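Local coordinates for ABC transporter ATP-binding protein (Leptospira interrogans serovar Copenhageni, PDB 4HZI) that probably binds and hydrolyses ATP as the ATPase subunit of an orphan ABC transporter involved in manganese utilization and tolerance, at residues Glu56-Asn60 against Phe225-Tyr229; Glu61-Leu66 against Phe240-Leu246. All coordinates share one frame; numbering follows the deposited sequence.

Contact 1: Glu56-Asn60 against Phe225-Tyr229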
ATOM      1  N   GLU A  56     -12.073  -2.795  23.981  1.00 27.56           N
ATOM      2  CA  GLU A  56     -12.981  -1.677  24.226  1.00 25.51           C
ATOM      3  C   GLU A  56     -12.272  -0.345  24.017  1.00 23.95           C
ATOM      4  O   GLU A  56     -11.055  -0.308  24.074  1.00 22.20           O
ATOM      5  CB  GLU A  56     -13.617  -1.754  25.601  1.00 35.06           C
ATOM      6  CG  GLU A  56     -12.737  -1.499  26.784  1.00 41.43           C
ATOM      7  CD  GLU A  56     -13.340  -0.458  27.750  1.00 66.92           C
ATOM      8  OE1 GLU A  56     -14.564  -0.106  27.675  1.00 66.26           O
ATOM      9  OE2 GLU A  56     -12.563   0.029  28.602  1.00 65.88           O
ATOM     10  N   ILE A  57     -13.043   0.690  23.687  1.00 22.60           N
ATOM     11  CA  ILE A  57     -12.471   2.019  23.448  1.00 23.49           C
ATOM     12  C   ILE A  57     -13.311   2.954  24.317  1.00 21.60           C
ATOM     13  O   ILE A  57     -14.546   2.958  24.257  1.00 25.40           O
ATOM     14  CB  ILE A  57     -12.567   2.464  21.952  1.00 24.53           C
ATOM     15  CG1 ILE A  57     -11.916   1.437  21.016  1.00 28.73           C
ATOM     16  CG2 ILE A  57     -11.976   3.872  21.777  1.00 25.76           C
ATOM     17  CD1 ILE A  57     -12.102   1.712  19.534  1.00 32.23           C
ATOM     18  N   LYS A  58     -12.638   3.750  25.153  1.00 24.23           N
ATOM     19  CA  LYS A  58     -13.345   4.713  25.993  1.00 25.21           C
ATOM     20  C   LYS A  58     -13.412   6.050  25.278  1.00 25.20           C
ATOM     21  O   LYS A  58     -12.664   6.303  24.319  1.00 24.22           O
ATOM     22  CB  LYS A  58     -12.598   4.873  27.309  1.00 29.68           C
ATOM     23  CG  LYS A  58     -12.371   3.550  28.022  1.00 32.99           C
ATOM     24  CD  LYS A  58     -12.406   3.746  29.514  1.00 42.82           C
ATOM     25  CE  LYS A  58     -12.221   2.438  30.257  1.00 51.77           C
ATOM     26  NZ  LYS A  58     -10.909   1.833  29.932  1.00 56.08           N
ATOM     27  N   THR A  59     -14.362   6.879  25.711  1.00 24.91           N
ATOM     28  CA  THR A  59     -14.486   8.243  25.235  1.00 25.78           C
ATOM     29  C   THR A  59     -13.116   8.923  25.194  1.00 24.15           C
ATOM     30  O   THR A  59     -12.345   8.847  26.137  1.00 24.73           O
ATOM     31  CB  THR A  59     -15.491   9.023  26.102  1.00 30.01           C
ATOM     32  OG1 THR A  59     -16.763   8.405  25.952  1.00 34.03           O
ATOM     33  CG2 THR A  59     -15.629  10.447  25.613  1.00 35.96           C
ATOM     34  N   ASN A  60     -12.818   9.535  24.057  1.00 27.91           N
ATOM     35  CA  ASN A  60     -11.566  10.260  23.818  1.00 28.77           C
ATOM     36  C   ASN A  60     -10.285   9.418  23.773  1.00 29.78           C
ATOM     37  O   ASN A  60      -9.161   9.951  23.791  1.00 28.62           O
ATOM     38  CB  ASN A  60     -11.457  11.469  24.794  1.00 31.72           C
ATOM     39  CG  ASN A  60     -12.596  12.461  24.600  1.00 33.36           C
ATOM     40  OD1 ASN A  60     -13.116  12.632  23.499  1.00 32.89           O
ATOM     41  ND2 ASN A  60     -12.969  13.143  25.671  1.00 42.22           N
ATOM     42  N   PHE A 225     -11.497  13.872  20.471  1.00 34.11           N
ATOM     43  CA  PHE A 225     -12.382  12.961  19.702  1.00 28.55           C
ATOM     44  C   PHE A 225     -12.001  11.491  19.966  1.00 22.45           C
ATOM     45  O   PHE A 225     -11.087  11.226  20.752  1.00 26.38           O
ATOM     46  CB  PHE A 225     -12.412  13.288  18.194  1.00 28.32           C
ATOM     47  CG  PHE A 225     -11.137  12.972  17.419  1.00 26.84           C
ATOM     48  CD1 PHE A 225      -9.968  13.686  17.602  1.00 29.95           C
ATOM     49  CD2 PHE A 225     -11.125  11.966  16.446  1.00 27.30           C
ATOM     50  CE1 PHE A 225      -8.846  13.429  16.839  1.00 29.61           C
ATOM     51  CE2 PHE A 225      -9.994  11.684  15.701  1.00 26.42           C
ATOM     52  CZ  PHE A 225      -8.831  12.382  15.910  1.00 26.06           C
ATOM     53  N   THR A 226     -12.794  10.573  19.432  1.00 24.47           N
ATOM     54  CA  THR A 226     -12.598   9.125  19.714  1.00 27.14           C
ATOM     55  C   THR A 226     -12.426   8.441  18.358  1.00 22.58           C
ATOM     56  O   THR A 226     -13.182   8.735  17.428  1.00 24.48           O
ATOM     57  CB  THR A 226     -13.797   8.493  20.456  1.00 28.32           C
ATOM     58  OG1 THR A 226     -14.079   9.230  21.647  1.00 29.38           O
ATOM     59  CG2 THR A 226     -13.471   7.072  20.891  1.00 26.57           C
ATOM     60  N   SER A 227     -11.454   7.545  18.249  1.00 24.17           N
ATOM     61  CA  SER A 227     -11.185   6.902  16.980  1.00 22.43           C
ATOM     62  C   SER A 227     -10.623   5.503  17.041  1.00 21.28           C
ATOM     63  O   SER A 227      -9.981   5.116  18.004  1.00 21.30           O
ATOM     64  CB  SER A 227     -10.294   7.790  16.100  1.00 21.02           C
ATOM     65  OG  SER A 227      -8.959   7.759  16.475  1.00 21.47           O
ATOM     66  N   LEU A 228     -10.820   4.811  15.926  1.00 21.19           N
ATOM     67  CA  LEU A 228     -10.282   3.494  15.664  1.00 19.27           C
ATOM     68  C   LEU A 228      -9.613   3.555  14.320  1.00 22.21           C
ATOM     69  O   LEU A 228     -10.238   3.838  13.347  1.00 24.28           O
ATOM     70  CB  LEU A 228     -11.400   2.444  15.630  1.00 20.22           C
ATOM     71  CG  LEU A 228     -11.007   1.016  15.294  1.00 22.80           C
ATOM     72  CD1 LEU A 228     -10.052   0.420  16.314  1.00 25.78           C
ATOM     73  CD2 LEU A 228     -12.245   0.117  15.225  1.00 26.44           C
ATOM     74  N   TYR A 229      -8.331   3.312  14.294  1.00 20.87           N
ATOM     75  CA  TYR A 229      -7.477   3.422  13.119  1.00 21.22           C
ATOM     76  C   TYR A 229      -7.069   2.023  12.715  1.00 24.38           C
ATOM     77  O   TYR A 229      -6.443   1.281  13.491  1.00 26.81           O
ATOM     78  CB  TYR A 229      -6.256   4.238  13.487  1.00 21.86           C
ATOM     79  CG  TYR A 229      -5.356   4.710  12.366  1.00 21.40           C
ATOM     80  CD1 TYR A 229      -4.370   3.873  11.822  1.00 24.39           C
ATOM     81  CD2 TYR A 229      -5.447   6.011  11.861  1.00 25.04           C
ATOM     82  CE1 TYR A 229      -3.528   4.328  10.816  1.00 27.78           C
ATOM     83  CE2 TYR A 229      -4.596   6.460  10.862  1.00 23.04           C
ATOM     84  CZ  TYR A 229      -3.671   5.612  10.320  1.00 28.56           C
ATOM     85  OH  TYR A 229      -2.840   6.063   9.330  1.00 31.11           O
TER
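Phe-225 meets Asn-60 through its backbone: its carbonyl oxygen receives a CA-H...O contact from Asn-60 CA at 3.3 Å. Its ring leaves the contact and sets itself edge-to-face with both His-62 and Tyr-219. Asn-60 sits where the chain turns out of strand 53-58, with positive phi (67°), a conformation that asparagine tolerates better than most residues.

Thr-226 comes next and does most of the work, because its two branches serve two different neighbours. With chi1 at -55°, OG1 lies beside the residue's own backbone N and faces the turn, where it accepts a hydrogen bond from Asn-60 N at 2.7 Å. The methyl CG2, anti to that backbone N, instead slides past Ile-57 CG2 at 3.6 Å. A beta-branched residue with one polar and one apolar arm suits this buried place, since it secures the amide of the turn and still packs against isoleucine.

Ser-227 turns away, and its OG is hydrogen-bonded to His-62 ND1 and Tyr-241 OH. Leu-228 then crosses Ile-57 at about a right angle, its CD1 lying 4.0 Å from Ile-57 CD1; the long arm of isoleucine reaches across to leucine, and no backbone hydrogen bond pairs these two strands here. The end of strand 53-58 and the turn after it thus meet the start of strand 227-231, as where the antiparallel beta subdomain of an ABC ATPase joins the mixed sheet of the nucleotide-binding core.

Contact 2: Glu61-Leu66 against Phe240-Leu246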
ATOM      1  N   GLU A  61     -10.429   8.093  23.660  1.00 25.89           N
ATOM      2  CA  GLU A  61      -9.303   7.260  23.324  1.00 26.09           C
ATOM      3  C   GLU A  61      -9.120   7.093  21.794  1.00 20.52           C
ATOM      4  O   GLU A  61     -10.079   7.176  20.963  1.00 23.23           O
ATOM      5  CB  GLU A  61      -9.410   5.862  23.957  1.00 27.97           C
ATOM      6  CG  GLU A  61      -9.368   5.885  25.465  1.00 35.71           C
ATOM      7  CD  GLU A  61      -9.240   4.494  26.047  1.00 41.48           C
ATOM      8  OE1 GLU A  61      -9.805   3.533  25.435  1.00 24.73           O
ATOM      9  OE2 GLU A  61      -8.587   4.381  27.123  1.00 40.16           O
ATOM     10  N   HIS A  62      -7.875   6.858  21.437  1.00 20.95           N
ATOM     11  CA  HIS A  62      -7.486   6.619  20.059  1.00 21.18           C
ATOM     12  C   HIS A  62      -6.825   5.221  20.069  1.00 21.36           C
ATOM     13  O   HIS A  62      -5.763   5.007  20.651  1.00 21.11           O
ATOM     14  CB  HIS A  62      -6.568   7.759  19.589  1.00 24.60           C
ATOM     15  CG  HIS A  62      -7.282   9.063  19.551  1.00 23.76           C
ATOM     16  ND1 HIS A  62      -8.292   9.329  18.636  1.00 24.67           N
ATOM     17  CD2 HIS A  62      -7.252  10.127  20.400  1.00 23.59           C
ATOM     18  CE1 HIS A  62      -8.793  10.530  18.877  1.00 26.00           C
ATOM     19  NE2 HIS A  62      -8.177  11.036  19.942  1.00 24.66           N
ATOM     20  N   CYS A  63      -7.493   4.279  19.394  1.00 19.40           N
ATOM     21  CA  CYS A  63      -7.106   2.879  19.392  1.00 19.05           C
ATOM     22  C   CYS A  63      -6.752   2.438  17.972  1.00 20.52           C
ATOM     23  O   CYS A  63      -7.458   2.763  17.040  1.00 22.19           O
ATOM     24  CB  CYS A  63      -8.269   2.036  19.912  1.00 19.50           C
ATOM     25  SG  CYS A  63      -7.818   0.280  20.075  1.00 23.66           S
ATOM     26  N   VAL A  64      -5.644   1.745  17.806  1.00 21.22           N
ATOM     27  CA  VAL A  64      -5.263   1.200  16.511  1.00 22.54           C
ATOM     28  C   VAL A  64      -5.614  -0.291  16.462  1.00 26.25           C
ATOM     29  O   VAL A  64      -5.356  -1.037  17.416  1.00 24.48           O
ATOM     30  CB  VAL A  64      -3.749   1.233  16.251  1.00 27.99           C
ATOM     31  CG1 VAL A  64      -3.421   0.857  14.783  1.00 27.15           C
ATOM     32  CG2 VAL A  64      -3.124   2.512  16.607  1.00 36.51           C
ATOM     33  N   LEU A  65      -6.124  -0.732  15.321  1.00 21.57           N
ATOM     34  CA  LEU A  65      -6.259  -2.178  15.024  1.00 21.78           C
ATOM     35  C   LEU A  65      -5.205  -2.523  14.001  1.00 24.21           C
ATOM     36  O   LEU A  65      -5.266  -2.079  12.840  1.00 23.50           O
ATOM     37  CB  LEU A  65      -7.657  -2.472  14.501  1.00 22.62           C
ATOM     38  CG  LEU A  65      -8.048  -3.877  14.063  1.00 26.74           C
ATOM     39  CD1 LEU A  65      -8.155  -4.765  15.263  1.00 23.92           C
ATOM     40  CD2 LEU A  65      -9.397  -3.855  13.315  1.00 29.77           C
ATOM     41  N   LEU A  66      -4.167  -3.227  14.440  1.00 23.60           N
ATOM     42  CA  LEU A  66      -3.048  -3.608  13.578  1.00 19.67           C
ATOM     43  C   LEU A  66      -3.188  -5.091  13.255  1.00 22.69           C
ATOM     44  O   LEU A  66      -3.288  -5.939  14.155  1.00 22.39           O
ATOM     45  CB  LEU A  66      -1.704  -3.365  14.235  1.00 23.14           C
ATOM     46  CG  LEU A  66      -0.445  -3.734  13.449  1.00 21.11           C
ATOM     47  CD1 LEU A  66      -0.209  -2.843  12.223  1.00 21.11           C
ATOM     48  CD2 LEU A  66       0.825  -3.712  14.294  1.00 26.20           C
ATOM     49  N   PHE A 240      -0.557  10.008  18.493  1.00 24.64           N
ATOM     50  CA  PHE A 240      -1.586  10.132  19.525  1.00 25.70           C
ATOM     51  C   PHE A 240      -2.392   8.829  19.805  1.00 25.70           C
ATOM     52  O   PHE A 240      -3.234   8.801  20.655  1.00 24.84           O
ATOM     53  CB  PHE A 240      -2.513  11.309  19.273  1.00 24.26           C
ATOM     54  CG  PHE A 240      -3.276  11.258  18.010  1.00 24.97           C
ATOM     55  CD1 PHE A 240      -4.479  10.548  17.922  1.00 26.14           C
ATOM     56  CD2 PHE A 240      -2.851  11.949  16.912  1.00 26.85           C
ATOM     57  CE1 PHE A 240      -5.199  10.509  16.748  1.00 26.89           C
ATOM     58  CE2 PHE A 240      -3.556  11.909  15.720  1.00 25.84           C
ATOM     59  CZ  PHE A 240      -4.735  11.173  15.619  1.00 29.79           C
ATOM     60  N   TYR A 241      -2.123   7.780  19.052  1.00 23.51           N
ATOM     61  CA  TYR A 241      -2.722   6.454  19.307  1.00 24.34           C
ATOM     62  C   TYR A 241      -2.099   5.846  20.543  1.00 23.31           C
ATOM     63  O   TYR A 241      -0.890   5.611  20.617  1.00 25.88           O
ATOM     64  CB  TYR A 241      -2.622   5.541  18.050  1.00 24.59           C
ATOM     65  CG  TYR A 241      -3.719   5.976  17.126  1.00 22.55           C
ATOM     66  CD1 TYR A 241      -5.027   5.524  17.294  1.00 20.87           C
ATOM     67  CD2 TYR A 241      -3.481   6.948  16.147  1.00 22.09           C
ATOM     68  CE1 TYR A 241      -6.063   6.040  16.514  1.00 22.02           C
ATOM     69  CE2 TYR A 241      -4.516   7.465  15.379  1.00 21.28           C
ATOM     70  CZ  TYR A 241      -5.786   7.030  15.540  1.00 20.98           C
ATOM     71  OH  TYR A 241      -6.792   7.594  14.739  1.00 24.53           O
ATOM     72  N   SER A 242      -2.920   5.627  21.553  1.00 23.80           N
ATOM     73  CA  SER A 242      -2.401   5.168  22.846  1.00 25.03           C
ATOM     74  C   SER A 242      -2.725   3.709  23.206  1.00 25.02           C
ATOM     75  O   SER A 242      -2.179   3.169  24.172  1.00 21.29           O
ATOM     76  CB  SER A 242      -2.980   6.075  23.937  1.00 23.70           C
ATOM     77  OG  SER A 242      -4.370   5.829  24.124  1.00 27.96           O
ATOM     78  N   LYS A 243      -3.629   3.084  22.459  1.00 23.50           N
ATOM     79  CA  LYS A 243      -4.101   1.699  22.726  1.00 26.10           C
ATOM     80  C   LYS A 243      -4.048   0.964  21.407  1.00 21.57           C
ATOM     81  O   LYS A 243      -4.165   1.595  20.340  1.00 20.95           O
ATOM     82  CB  LYS A 243      -5.559   1.678  23.154  1.00 31.80           C
ATOM     83  CG  LYS A 243      -5.919   2.475  24.388  1.00 43.55           C
ATOM     84  CD  LYS A 243      -5.484   1.732  25.633  1.00 46.02           C
ATOM     85  CE  LYS A 243      -6.404   0.559  25.917  1.00 51.87           C
ATOM     86  NZ  LYS A 243      -6.655   0.447  27.381  1.00 57.43           N
ATOM     87  N   ALA A 244      -3.924  -0.359  21.453  1.00 21.44           N
ATOM     88  CA  ALA A 244      -3.938  -1.137  20.208  1.00 20.97           C
ATOM     89  C   ALA A 244      -4.597  -2.488  20.456  1.00 26.09           C
ATOM     90  O   ALA A 244      -4.677  -3.012  21.592  1.00 21.93           O
ATOM     91  CB  ALA A 244      -2.564  -1.322  19.672  1.00 20.99           C
ATOM     92  N   VAL A 245      -5.071  -3.029  19.357  1.00 23.75           N
ATOM     93  CA  VAL A 245      -5.553  -4.384  19.282  1.00 23.35           C
ATOM     94  C   VAL A 245      -4.764  -5.030  18.142  1.00 24.42           C
ATOM     95  O   VAL A 245      -4.736  -4.484  17.020  1.00 22.85           O
ATOM     96  CB  VAL A 245      -7.054  -4.386  18.888  1.00 25.23           C
ATOM     97  CG1 VAL A 245      -7.586  -5.811  18.684  1.00 25.88           C
ATOM     98  CG2 VAL A 245      -7.906  -3.679  19.906  1.00 28.72           C
ATOM     99  N   LEU A 246      -4.151  -6.188  18.382  1.00 23.60           N
ATOM    100  CA  LEU A 246      -3.362  -6.890  17.382  1.00 21.20           C
ATOM    101  C   LEU A 246      -4.234  -8.087  16.936  1.00 21.52           C
ATOM    102  O   LEU A 246      -4.753  -8.813  17.790  1.00 22.06           O
ATOM    103  CB  LEU A 246      -2.061  -7.435  17.964  1.00 25.62           C
ATOM    104  CG  LEU A 246      -1.107  -6.453  18.627  1.00 27.23           C
ATOM    105  CD1 LEU A 246       0.142  -7.196  19.082  1.00 28.33           C
ATOM    106  CD2 LEU A 246      -0.700  -5.280  17.728  1.00 26.06           C
TER
HETATM  107  O   HOH W   1      -8.380   2.375  28.796  1.00 44.84           O
HETATM  108  O   HOH W   2      -5.221   4.861  26.305  1.00 50.13           O
HETATM  109  O   HOH W   3      -5.890   7.882  23.555  1.00 27.65           O
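His-62 presents a ring face to Phe-240, whose CD1 edge comes down on it 3.6 Å from His-62 CG in a T-shaped pair, the planes at 80°. The edge of His-62 is in turn directed at the face of Tyr-241, and His-62 CB rests on that face. Three flat side chains thus form an aromatic cluster where the loop leads into strand 243-248. Beside them, Val-64 CG2 wedges against Tyr-241 CB at 3.4 Å; chi1 of -171° sets CG1 anti to the backbone N, and CG2, beside that N, is the branch that meets the tyrosine.

Farther along, parallel pairing takes over. Val-64 O receives Val-245 N at 2.8 Å, and small Ala-244 lies beside Val-64 without crowding it. On the face of Cys-63 and Leu-65, Val-245 is the bump between them: CG2 touches Cys-63 SG at 4.0 Å and CG1 meets Leu-65 CD1 at 3.6 Å. Leu-66 and Leu-246 lie side by side, pointing the same way. At the partly exposed end, one water joins Glu-61 OE2 to Lys-243 NZ, while OE1 takes the backbone N of Lys-58.

Strand 62-67 runs between strands 227-231 and 243-248; Val-245 also packs on strand 251-255, while helix 264-271 covers Leu-66 and Leu-246.

From the N terminus, strand 53-58 turns through Thr-59 to Glu-61 into strand 62-67, so the first halves of both contacts are consecutive. The chain then passes through a loop of probable Walker A type and then alternating helices and strands before 225-229 returns to close contact 1; after a short connection, 240-246 closes contact 2. The two loops cross, because their segments alternate along the chain. Contact 1 ties the antiparallel sheet to the mixed sheet, whereas contact 2 joins neighbouring strands within the mixed sheet. Strand 62-67 lies between the strand of 225-229 and that of 240-246, and so joins the two contacts: Leu-65 N probably bonds Tyr-229 O on one side, while strand 243-248 lies along the other.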